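Local coordinates for pullulanase C protein (PDB 5HJ1), which probably serves as a PDZ-domain component of the type II secretion system that exports pullulanase, and holds a fatty acid in this crystal, at residues A70-A73 against L74-L77. Residues are numbered along the deposited sequence; the frame is centred on the assembly and turned at random.
Sequences AQQA and LQNL
Leu74 N, Gln75 N and Asn76 N each donate to the carbonyl four residues earlier, with N-H...O angles of 158°, as in an alpha-helix: Leu74 N reaches Ala70 O at 2.9 Å and Gln75 N reaches Gln71 O at 3.1 Å. Asn76 N meets Gln72 O at 3.1 Å, and this donor lies almost on the line of the carbonyl. The fourth bond, from Leu77 N to Ala73 O, is weak, its N-H...O angle 132°. Besides accepting from Gln75, Gln71 O takes a hydrogen bond from Arg8. These are two turns of helix 67-77, the amphipathic helix that packs against the antiparallel sheet of this PDZ domain: Ala73 and Leu77 rest on Leu59 of strand 54-59, and the Leu77 side chain lies about 5 Å from the bound vaccenic acid. Leu74 packs on Leu5, Arg8 and Leu9 of helix 5-9; its CG, beside its own N, sits 3.3 Å from Ala70 O. On the exposed side, a chi1 of 57° tucks Gln75 CG between its own N and C, 3.0 Å from Gln72 O. Extended from there, the chain runs back toward Gln72 and sets NE2 3.5 Å from Gln72 CA, in van der Waals contact with the base of that side chain. Asn76 CG packs without bonding against Gln72 O, 3.3 Å away.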
loop_
_atom_site.group_PDB
_atom_site.type_symbol
_atom_site.label_atom_id
_atom_site.label_comp_id
_atom_site.label_asym_id
_atom_site.label_seq_id
_atom_site.Cartn_x
_atom_site.Cartn_y
_atom_site.Cartn_z
ATOM N N ALA A 70 -7.602 8.035 -3.981
ATOM C CA ALA A 70 -7.295 6.658 -3.695
ATOM C C ALA A 70 -8.227 5.733 -4.430
ATOM O O ALA A 70 -7.795 4.673 -4.903
ATOM C CB ALA A 70 -7.337 6.389 -2.195
ATOM N N GLN A 71 -9.511 6.100 -4.529
ATOM C CA GLN A 71 -10.461 5.283 -5.264
ATOM C C GLN A 71 -10.005 5.126 -6.689
ATOM O O GLN A 71 -10.043 4.038 -7.225
ATOM C CB GLN A 71 -11.877 5.894 -5.256
ATOM C CG GLN A 71 -12.507 5.989 -3.879
ATOM C CD GLN A 71 -12.865 4.640 -3.278
ATOM O OE1 GLN A 71 -12.205 4.185 -2.341
ATOM N NE2 GLN A 71 -13.890 3.980 -3.829
ATOM N N GLN A 72 -9.589 6.226 -7.285
ATOM C CA GLN A 72 -9.116 6.211 -8.679
ATOM C C GLN A 72 -7.874 5.317 -8.800
ATOM O O GLN A 72 -7.812 4.435 -9.655
ATOM C CB GLN A 72 -8.888 7.648 -9.143
ATOM C CG GLN A 72 -8.513 7.841 -10.607
ATOM C CD GLN A 72 -8.724 9.284 -11.093
ATOM O OE1 GLN A 72 -8.322 9.638 -12.210
ATOM N NE2 GLN A 72 -9.377 10.120 -10.266
ATOM N N ALA A 73 -6.931 5.476 -7.886
ATOM C CA ALA A 73 -5.721 4.645 -7.917
ATOM C C ALA A 73 -6.030 3.142 -7.843
ATOM O O ALA A 73 -5.464 2.328 -8.572
ATOM C CB ALA A 73 -4.813 5.045 -6.783
ATOM N N LEU A 74 -6.968 2.773 -6.993
ATOM C CA LEU A 74 -7.328 1.366 -6.840
ATOM C C LEU A 74 -8.034 0.757 -8.057
ATOM O O LEU A 74 -7.779 -0.401 -8.412
ATOM C CB LEU A 74 -8.238 1.230 -5.610
ATOM C CG LEU A 74 -7.529 1.481 -4.298
ATOM C CD1 LEU A 74 -8.531 1.721 -3.175
ATOM C CD2 LEU A 74 -6.608 0.312 -3.963
ATOM N N GLN A 75 -8.908 1.521 -8.700
ATOM C CA GLN A 75 -9.589 0.968 -9.895
ATOM C C GLN A 75 -8.539 0.749 -10.988
ATOM O O GLN A 75 -8.583 -0.239 -11.736
ATOM C CB GLN A 75 -10.746 1.854 -10.372
ATOM C CG GLN A 75 -10.387 3.296 -10.702
ATOM C CD GLN A 75 -11.599 4.147 -11.064
ATOM O OE1 GLN A 75 -12.712 3.631 -11.228
ATOM N NE2 GLN A 75 -11.388 5.467 -11.186
ATOM N N ASN A 76 -7.556 1.642 -11.019
ATOM C CA ASN A 76 -6.454 1.539 -11.991
ATOM C C ASN A 76 -5.505 0.343 -11.805
ATOM O O ASN A 76 -4.900 -0.084 -12.796
ATOM C CB ASN A 76 -5.606 2.805 -12.012
ATOM C CG ASN A 76 -6.326 4.007 -12.541
ATOM O OD1 ASN A 76 -7.455 3.921 -13.059
ATOM N ND2 ASN A 76 -5.670 5.169 -12.422
ATOM N N LEU A 77 -5.328 -0.165 -10.581
ATOM C CA LEU A 77 -4.431 -1.318 -10.306
ATOM C C LEU A 77 -4.852 -2.636 -11.017
ATOM O O LEU A 77 -3.998 -3.471 -11.367
ATOM C CB LEU A 77 -4.295 -1.504 -8.768
ATOM C CG LEU A 77 -3.281 -2.485 -8.145
ATOM C CD1 LEU A 77 -2.989 -2.102 -6.696
ATOM C CD2 LEU A 77 -3.701 -3.951 -8.229
#